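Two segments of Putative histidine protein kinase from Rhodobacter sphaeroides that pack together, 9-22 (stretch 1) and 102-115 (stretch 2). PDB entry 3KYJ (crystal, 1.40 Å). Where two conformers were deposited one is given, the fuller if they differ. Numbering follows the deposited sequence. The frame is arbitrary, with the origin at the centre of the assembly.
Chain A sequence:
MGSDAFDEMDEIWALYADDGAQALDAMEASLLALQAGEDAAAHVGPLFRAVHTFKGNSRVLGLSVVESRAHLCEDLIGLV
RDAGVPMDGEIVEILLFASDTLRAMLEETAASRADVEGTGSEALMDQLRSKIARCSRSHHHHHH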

ATOM      1  N   MET A   9      11.942  11.818 -11.144  1.00 34.43           N
ATOM      2  CA  MET A   9      10.685  11.138 -11.460  1.00 32.88           C
ATOM      3  C   MET A   9      10.891   9.894 -12.319  1.00 27.40           C
ATOM      4  O   MET A   9      10.021   9.020 -12.361  1.00 25.38           O
ATOM      5  CB  MET A   9       9.707  12.090 -12.161  1.00 37.09           C
ATOM      6  CG  MET A   9       9.113  13.173 -11.244  1.00 39.35           C
ATOM      7  SD  MET A   9       8.339  12.544  -9.724  1.00 39.51           S
ATOM      8  CE  MET A   9       9.543  13.012  -8.478  1.00 43.90           C
ATOM      9  N   ASP A  10      12.031   9.798 -12.997  1.00 27.75           N
ATOM     10  CA  ASP A  10      12.342   8.603 -13.782  1.00 27.17           C
ATOM     11  C   ASP A  10      12.271   7.364 -12.903  1.00 24.04           C
ATOM     12  O   ASP A  10      11.699   6.341 -13.296  1.00 23.68           O
ATOM     13  CB  ASP A  10      13.745   8.692 -14.399  1.00 30.34           C
ATOM     14  CG  ASP A  10      13.844   9.741 -15.489  1.00 33.13           C
ATOM     15  OD1 ASP A  10      12.834  10.000 -16.168  1.00 33.22           O
ATOM     16  OD2 ASP A  10      14.941  10.307 -15.658  1.00 34.42           O
ATOM     17  N   GLU A  11      12.842   7.451 -11.707  1.00 24.52           N
ATOM     18  CA  GLU A  11      12.907   6.288 -10.838  1.00 24.58           C
ATOM     19  C   GLU A  11      11.523   5.819 -10.374  1.00 22.57           C
ATOM     20  O   GLU A  11      11.255   4.635 -10.354  1.00 21.96           O
ATOM     21  CB  GLU A  11      13.812   6.567  -9.627  1.00 28.11           C
ATOM     22  CG  GLU A  11      14.011   5.342  -8.750  1.00 31.56           C
ATOM     23  CD  GLU A  11      14.838   5.601  -7.485  1.00 33.02           C
ATOM     24  OE1 GLU A  11      15.318   6.734  -7.264  1.00 33.13           O
ATOM     25  OE2 GLU A  11      14.998   4.648  -6.698  1.00 34.66           O
ATOM     26  N   ILE A  12      10.633   6.735 -10.026  1.00 21.32           N
ATOM     27  CA  ILE A  12       9.339   6.304  -9.523  1.00 21.57           C
ATOM     28  C   ILE A  12       8.484   5.721 -10.642  1.00 19.82           C
ATOM     29  O   ILE A  12       7.758   4.762 -10.417  1.00 18.64           O
ATOM     30  CB  ILE A  12       8.614   7.418  -8.729  1.00 24.27           C
ATOM     31  CG1 ILE A  12       7.429   6.819  -7.965  1.00 25.46           C
ATOM     32  CG2 ILE A  12       8.158   8.552  -9.632  1.00 29.00           C
ATOM     33  CD1 ILE A  12       6.894   7.709  -6.850  1.00 28.41           C
ATOM     34  N   TRP A  13       8.597   6.250 -11.859  1.00 20.47           N
ATOM     35  CA  TRP A  13       7.860   5.662 -12.970  1.00 20.93           C
ATOM     36  C   TRP A  13       8.397   4.270 -13.337  1.00 21.00           C
ATOM     37  O   TRP A  13       7.625   3.381 -13.678  1.00 21.85           O
ATOM     38  CB  TRP A  13       7.811   6.614 -14.185  1.00 22.37           C
ATOM     39  CG  TRP A  13       6.790   7.672 -13.982  1.00 22.23           C
ATOM     40  CD1 TRP A  13       7.002   8.970 -13.623  1.00 22.72           C
ATOM     41  CD2 TRP A  13       5.374   7.504 -14.052  1.00 22.31           C
ATOM     42  NE1 TRP A  13       5.805   9.623 -13.488  1.00 24.69           N
ATOM     43  CE2 TRP A  13       4.791   8.737 -13.733  1.00 23.34           C
ATOM     44  CE3 TRP A  13       4.540   6.418 -14.342  1.00 23.89           C
ATOM     45  CZ2 TRP A  13       3.408   8.930 -13.727  1.00 25.01           C
ATOM     46  CZ3 TRP A  13       3.166   6.621 -14.351  1.00 24.44           C
ATOM     47  CH2 TRP A  13       2.617   7.870 -14.033  1.00 26.28           C
ATOM     48  N   ALA A  14       9.713   4.082 -13.247  1.00 21.24           N
ATOM     49  CA  ALA A  14      10.309   2.770 -13.472  1.00 24.18           C
ATOM     50  C   ALA A  14       9.797   1.770 -12.436  1.00 22.33           C
ATOM     51  O   ALA A  14       9.448   0.645 -12.761  1.00 22.91           O
ATOM     52  CB  ALA A  14      11.814   2.851 -13.414  1.00 27.64           C
ATOM     53  N   LEU A  15       9.742   2.205 -11.182  1.00 20.54           N
ATOM     54  CA  LEU A  15       9.265   1.346 -10.110  1.00 20.04           C
ATOM     55  C   LEU A  15       7.776   1.038 -10.264  1.00 19.49           C
ATOM     56  O   LEU A  15       7.336  -0.071 -10.001  1.00 19.24           O
ATOM     57  CB  LEU A  15       9.555   1.998  -8.765  1.00 20.93           C
ATOM     58  CG  LEU A  15       9.121   1.188  -7.563  1.00 22.11           C
ATOM     59  CD1 LEU A  15       9.892  -0.137  -7.560  1.00 23.31           C
ATOM     60  CD2 LEU A  15       9.397   1.984  -6.285  1.00 21.82           C
ATOM     61  N   TYR A  16       6.996   2.014 -10.696  1.00 19.37           N
ATOM     62  CA  TYR A  16       5.577   1.767 -10.946  1.00 19.22           C
ATOM     63  C   TYR A  16       5.392   0.633 -11.950  1.00 20.34           C
ATOM     64  O   TYR A  16       4.572  -0.259 -11.767  1.00 20.07           O
ATOM     65  CB  TYR A  16       4.933   3.057 -11.441  1.00 19.74           C
ATOM     66  CG  TYR A  16       3.541   2.932 -11.983  1.00 19.92           C
ATOM     67  CD1 TYR A  16       2.442   2.788 -11.134  1.00 20.65           C
ATOM     68  CD2 TYR A  16       3.316   3.024 -13.359  1.00 21.70           C
ATOM     69  CE1 TYR A  16       1.152   2.706 -11.653  1.00 21.29           C
ATOM     70  CE2 TYR A  16       2.050   2.921 -13.875  1.00 23.55           C
ATOM     71  CZ  TYR A  16       0.982   2.779 -13.027  1.00 22.46           C
ATOM     72  OH  TYR A  16      -0.276   2.718 -13.577  1.00 22.44           O
ATOM     73  N   ALA A  17       6.175   0.654 -13.015  1.00 22.24           N
ATOM     74  CA  ALA A  17       6.045  -0.364 -14.041  1.00 24.18           C
ATOM     75  C   ALA A  17       6.514  -1.728 -13.538  1.00 24.70           C
ATOM     76  O   ALA A  17       5.868  -2.743 -13.806  1.00 25.47           O
ATOM     77  CB  ALA A  17       6.810   0.061 -15.291  1.00 26.53           C
ATOM     78  N   ASP A  18       7.625  -1.755 -12.812  1.00 24.91           N
ATOM     79  CA  ASP A  18       8.211  -3.009 -12.360  1.00 26.99           C
ATOM     80  C   ASP A  18       7.357  -3.629 -11.262  1.00 24.52           C
ATOM     81  O   ASP A  18       6.979  -4.771 -11.364  1.00 24.68           O
ATOM     82  CB  ASP A  18       9.640  -2.786 -11.859  1.00 33.37           C
ATOM     83  CG  ASP A  18      10.364  -4.080 -11.553  1.00 40.65           C
ATOM     84  OD1 ASP A  18       9.897  -5.149 -11.989  1.00 43.45           O
ATOM     85  OD2 ASP A  18      11.419  -4.024 -10.889  1.00 44.91           O
ATOM     86  N   ASP A  19       7.061  -2.864 -10.216  1.00 21.87           N
ATOM     87  CA  ASP A  19       6.245  -3.346  -9.091  1.00 21.36           C
ATOM     88  C   ASP A  19       4.832  -3.693  -9.575  1.00 20.02           C
ATOM     89  O   ASP A  19       4.237  -4.673  -9.128  1.00 19.08           O
ATOM     90  CB  ASP A  19       6.210  -2.257  -8.007  1.00 24.02           C
ATOM     91  CG  ASP A  19       5.974  -2.804  -6.623  1.00 25.03           C
ATOM     92  OD1 ASP A  19       6.946  -3.217  -5.971  1.00 29.21           O
ATOM     93  OD2 ASP A  19       4.826  -2.795  -6.160  1.00 21.96           O
ATOM     94  N   GLY A  20       4.312  -2.924 -10.527  1.00 19.72           N
ATOM     95  CA  GLY A  20       2.994  -3.205 -11.070  1.00 20.14           C
ATOM     96  C   GLY A  20       2.960  -4.517 -11.815  1.00 21.12           C
ATOM     97  O   GLY A  20       2.006  -5.279 -11.685  1.00 20.04           O
ATOM     98  N   ALA A  21       4.016  -4.797 -12.574  1.00 21.11           N
ATOM     99  CA  ALA A  21       4.078  -6.058 -13.303  1.00 23.12           C
ATOM    100  C   ALA A  21       4.143  -7.245 -12.346  1.00 21.93           C
ATOM    101  O   ALA A  21       3.516  -8.265 -12.601  1.00 22.58           O
ATOM    102  CB  ALA A  21       5.266  -6.080 -14.249  1.00 26.09           C
ATOM    103  N   GLN A  22       4.909  -7.120 -11.265  1.00 20.57           N
ATOM    104  CA  GLN A  22       4.970  -8.183 -10.251  1.00 22.56           C
ATOM    105  C   GLN A  22       3.603  -8.411  -9.612  1.00 19.70           C
ATOM    106  O   GLN A  22       3.177  -9.541  -9.434  1.00 19.35           O
ATOM    107  CB  GLN A  22       6.007  -7.850  -9.176  1.00 29.53           C
ATOM    108  CG  GLN A  22       7.441  -7.874  -9.686  1.00 42.39           C
ATOM    109  CD  GLN A  22       7.871  -9.250 -10.189  1.00 53.68           C
ATOM    110  OE1 GLN A  22       7.601 -10.277  -9.557  1.00 56.15           O
ATOM    111  NE2 GLN A  22       8.549  -9.273 -11.333  1.00 62.92           N
ATOM    112  N   LEU A 102      -6.065  -4.280 -16.511  1.00 18.08           N
ATOM    113  CA  LEU A 102      -5.056  -3.596 -15.696  1.00 16.82           C
ATOM    114  C   LEU A 102      -3.656  -3.647 -16.315  1.00 17.32           C
ATOM    115  O   LEU A 102      -2.916  -2.672 -16.240  1.00 18.24           O
ATOM    116  CB  LEU A 102      -5.049  -4.158 -14.282  1.00 16.20           C
ATOM    117  CG  LEU A 102      -6.313  -3.875 -13.459  1.00 15.84           C
ATOM    118  CD1 LEU A 102      -6.288  -4.641 -12.125  1.00 17.20           C
ATOM    119  CD2 LEU A 102      -6.564  -2.395 -13.166  1.00 17.12           C
ATOM    120  N   ARG A 103      -3.319  -4.759 -16.964  0.58 19.09           N
ATOM    121  CA  ARG A 103      -2.010  -4.919 -17.593  0.58 21.36           C
ATOM    122  C   ARG A 103      -1.850  -3.941 -18.755  0.58 21.59           C
ATOM    123  O   ARG A 103      -0.781  -3.371 -18.950  0.58 21.59           O
ATOM    124  CB  ARG A 103      -1.816  -6.352 -18.096  0.58 23.93           C
ATOM    125  CG  ARG A 103      -0.470  -6.602 -18.779  0.58 27.31           C
ATOM    126  CD  ARG A 103       0.648  -6.835 -17.780  0.58 28.65           C
ATOM    127  NE  ARG A 103       0.426  -8.049 -16.997  0.58 28.89           N
ATOM    128  CZ  ARG A 103       1.305  -8.565 -16.149  0.58 30.44           C
ATOM    129  NH1 ARG A 103       2.478  -7.974 -15.968  0.58 29.91           N
ATOM    130  NH2 ARG A 103       1.003  -9.672 -15.484  0.58 32.85           N
ATOM    131  N   ALA A 104      -2.910  -3.763 -19.540  1.00 22.64           N
ATOM    132  CA  ALA A 104      -2.890  -2.792 -20.622  1.00 23.43           C
ATOM    133  C   ALA A 104      -2.807  -1.368 -20.060  1.00 22.61           C
ATOM    134  O   ALA A 104      -2.104  -0.500 -20.617  1.00 25.90           O
ATOM    135  CB  ALA A 104      -4.127  -2.959 -21.502  1.00 23.85           C
ATOM    136  N   MET A 105      -3.525  -1.099 -18.974  1.00 22.81           N
ATOM    137  CA  MET A 105      -3.473   0.228 -18.365  0.53 22.96           C
ATOM    138  C   MET A 105      -2.108   0.528 -17.819  1.00 22.93           C
ATOM    139  O   MET A 105      -1.625   1.652 -17.928  1.00 25.15           O
ATOM    140  CB  MET A 105      -4.432   0.326 -17.212  0.53 23.47           C
ATOM    141  CG  MET A 105      -5.847   0.302 -17.620  0.53 24.48           C
ATOM    142  SD  MET A 105      -6.805   0.463 -16.138  0.53 23.54           S
ATOM    143  CE  MET A 105      -8.422   0.691 -16.855  0.53 26.30           C
ATOM    144  N   LEU A 106      -1.480  -0.477 -17.226  1.00 21.84           N
ATOM    145  CA  LEU A 106      -0.142  -0.337 -16.681  1.00 23.74           C
ATOM    146  C   LEU A 106       0.827   0.006 -17.801  1.00 25.77           C
ATOM    147  O   LEU A 106       1.645   0.910 -17.657  1.00 27.15           O
ATOM    148  CB  LEU A 106       0.300  -1.642 -15.997  1.00 22.61           C
ATOM    149  CG  LEU A 106       1.735  -1.683 -15.452  1.00 24.43           C
ATOM    150  CD1 LEU A 106       1.907  -0.666 -14.353  1.00 26.58           C
ATOM    151  CD2 LEU A 106       2.107  -3.076 -14.961  1.00 25.60           C
ATOM    152  N   GLU A 107       0.761  -0.705 -18.925  1.00 30.47           N
ATOM    153  CA  GLU A 107       1.732  -0.522 -19.994  0.54 34.20           C
ATOM    154  C   GLU A 107       1.578   0.866 -20.616  1.00 33.61           C
ATOM    155  O   GLU A 107       2.560   1.534 -20.937  1.00 35.13           O
ATOM    156  CB  GLU A 107       1.581  -1.615 -21.053  0.54 39.96           C
ATOM    157  CG  GLU A 107       2.039  -3.003 -20.589  0.54 47.19           C
ATOM    158  CD  GLU A 107       1.901  -4.058 -21.673  0.54 51.79           C
ATOM    159  OE1 GLU A 107       1.971  -3.697 -22.867  0.54 54.68           O
ATOM    160  OE2 GLU A 107       1.729  -5.249 -21.335  0.54 53.67           O
ATOM    161  N   GLU A 108       0.331   1.309 -20.768  1.00 31.29           N
ATOM    162  CA  GLU A 108       0.076   2.622 -21.335  1.00 34.09           C
ATOM    163  C   GLU A 108       0.455   3.771 -20.400  1.00 31.27           C
ATOM    164  O   GLU A 108       1.097   4.724 -20.840  1.00 33.20           O
ATOM    165  CB  GLU A 108      -1.388   2.786 -21.695  1.00 36.84           C
ATOM    166  CG  GLU A 108      -1.686   4.160 -22.266  1.00 42.21           C
ATOM    167  CD  GLU A 108      -3.157   4.465 -22.218  1.00 43.67           C
ATOM    168  OE1 GLU A 108      -3.946   3.642 -22.743  1.00 44.30           O
ATOM    169  OE2 GLU A 108      -3.526   5.510 -21.650  1.00 44.54           O
ATOM    170  N   THR A 109       0.029   3.707 -19.136  1.00 29.08           N
ATOM    171  CA  THR A 109       0.219   4.819 -18.200  1.00 26.18           C
ATOM    172  C   THR A 109       1.689   4.956 -17.857  1.00 27.44           C
ATOM    173  O   THR A 109       2.179   6.055 -17.633  1.00 28.82           O
ATOM    174  CB  THR A 109      -0.592   4.675 -16.876  1.00 26.22           C
ATOM    175  OG1 THR A 109      -0.274   3.436 -16.219  1.00 24.70           O
ATOM    176  CG2 THR A 109      -2.079   4.747 -17.146  1.00 30.20           C
ATOM    177  N   ALA A 110       2.403   3.839 -17.843  1.00 28.59           N
ATOM    178  CA  ALA A 110       3.808   3.862 -17.494  1.00 33.14           C
ATOM    179  C   ALA A 110       4.548   4.650 -18.561  1.00 35.47           C
ATOM    180  O   ALA A 110       5.588   5.250 -18.288  1.00 39.00           O
ATOM    181  CB  ALA A 110       4.362   2.461 -17.400  1.00 35.06           C
ATOM    182  N   ALA A 111       4.005   4.641 -19.775  1.00 38.26           N
ATOM    183  CA  ALA A 111       4.686   5.217 -20.923  1.00 39.44           C
ATOM    184  C   ALA A 111       4.260   6.673 -21.153  1.00 36.31           C
ATOM    185  O   ALA A 111       5.066   7.512 -21.561  1.00 37.69           O
ATOM    186  CB  ALA A 111       4.402   4.384 -22.163  1.00 44.23           C
ATOM    187  N   SER A 112       3.001   6.970 -20.868  1.00 34.26           N
ATOM    188  CA  SER A 112       2.476   8.325 -20.918  1.00 32.79           C
ATOM    189  C   SER A 112       2.791   9.120 -19.649  1.00 28.90           C
ATOM    190  O   SER A 112       2.669  10.338 -19.641  1.00 28.30           O
ATOM    191  CB  SER A 112       0.965   8.303 -21.079  1.00 33.71           C
ATOM    192  OG  SER A 112       0.373   7.743 -19.916  1.00 32.94           O
ATOM    193  N   ARG A 113       3.184   8.437 -18.577  1.00 27.79           N
ATOM    194  CA  ARG A 113       3.320   9.050 -17.250  1.00 25.63           C
ATOM    195  C   ARG A 113       2.083   9.874 -16.881  1.00 26.02           C
ATOM    196  O   ARG A 113       2.172  10.946 -16.276  1.00 25.52           O
ATOM    197  CB  ARG A 113       4.606   9.879 -17.158  1.00 27.25           C
ATOM    198  CG  ARG A 113       5.841   9.086 -17.461  1.00 27.47           C
ATOM    199  CD  ARG A 113       7.103   9.875 -17.181  1.00 30.84           C
ATOM    200  NE  ARG A 113       8.284   9.042 -17.345  1.00 32.80           N
ATOM    201  CZ  ARG A 113       9.509   9.391 -16.976  1.00 34.82           C
ATOM    202  NH1 ARG A 113       9.725  10.569 -16.408  1.00 36.80           N
ATOM    203  NH2 ARG A 113      10.512   8.548 -17.169  1.00 36.99           N
ATOM    204  N   ALA A 114       0.916   9.333 -17.236  1.00 24.35           N
ATOM    205  CA  ALA A 114      -0.363   9.973 -16.935  1.00 24.12           C
ATOM    206  C   ALA A 114      -1.456   8.929 -16.795  1.00 23.75           C
ATOM    207  O   ALA A 114      -1.264   7.787 -17.185  1.00 25.40           O
ATOM    208  CB  ALA A 114      -0.736  10.976 -18.027  1.00 28.28           C
ATOM    209  N   ASP A 115      -2.592   9.345 -16.250  1.00 21.67           N
ATOM    210  CA  ASP A 115      -3.736   8.449 -16.062  1.00 22.01           C
ATOM    211  C   ASP A 115      -4.320   8.084 -17.420  1.00 23.99           C
ATOM    212  O   ASP A 115      -4.088   8.757 -18.424  1.00 26.03           O
ATOM    213  CB  ASP A 115      -4.770   9.116 -15.158  1.00 22.84           C
ATOM    214  CG  ASP A 115      -5.693   8.135 -14.441  1.00 22.15           C
ATOM    215  OD1 ASP A 115      -5.552   6.895 -14.554  1.00 22.44           O
ATOM    216  OD2 ASP A 115      -6.575   8.655 -13.729  1.00 23.55           O
TER
HETATM  217  O   HOH W   1       7.799   3.448 -16.547  1.00 31.87           O

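Where the second helix ends, Arg 113 lies along one face of Trp 13 and offers it both backbone and side chain. Arg 113 is the first residue to leave helical geometry, with positive phi, and its CA lies 3.5 Å from the centroid of the Trp 13 six-membered ring, almost along the ring normal, in a CH-pi contact. The side chain, nearly extended beyond an m chi1, runs along the indole until one face of its guanidinium covers Trp 13 CG. The edge of that group remains free for charge: NH2 of Arg 113 lies 2.9 Å from OD1 of Asp 10, a salt bridge, and NH1 donates a second hydrogen bond to the same oxygen at 3.2 Å. A flat cation can thus serve an aromatic ring and a carboxylate at once.

Further along, the helices run antiparallel, their axes 9.6 Å apart at closest and at 172°. The backbones come nearest between two alanines, CA of Ala 17 lying 5.9 Å from CA of Ala 110, and the short side chains meet directly, CB of Ala 17 to CB of Ala 110 at 4.0 Å. Leu 106 is the knob, seated among Tyr 16, Ala 17, Gly 20 and Ala 21. Gly 20 suits this hole because a CB there would stand 2.8 Å from CD1 of Leu 106, a clash; its bare backbone instead allows its C to sit 3.6 Å from CD2 of Leu 106. The same leucine places CD1 over the face of Tyr 16, 4.0 Å from the ring centroid.

Tyr 16 combines apolar packing with a buried polar link. Its OH donates to OG1 of Thr 109 at 2.7 Å, while OG1 of Thr 109, with chi1 in p, donates to O of Met 105 at 2.8 Å. The hydroxyl chain therefore ends on a backbone carbonyl, satisfying both side chains within the 579 Å² interface.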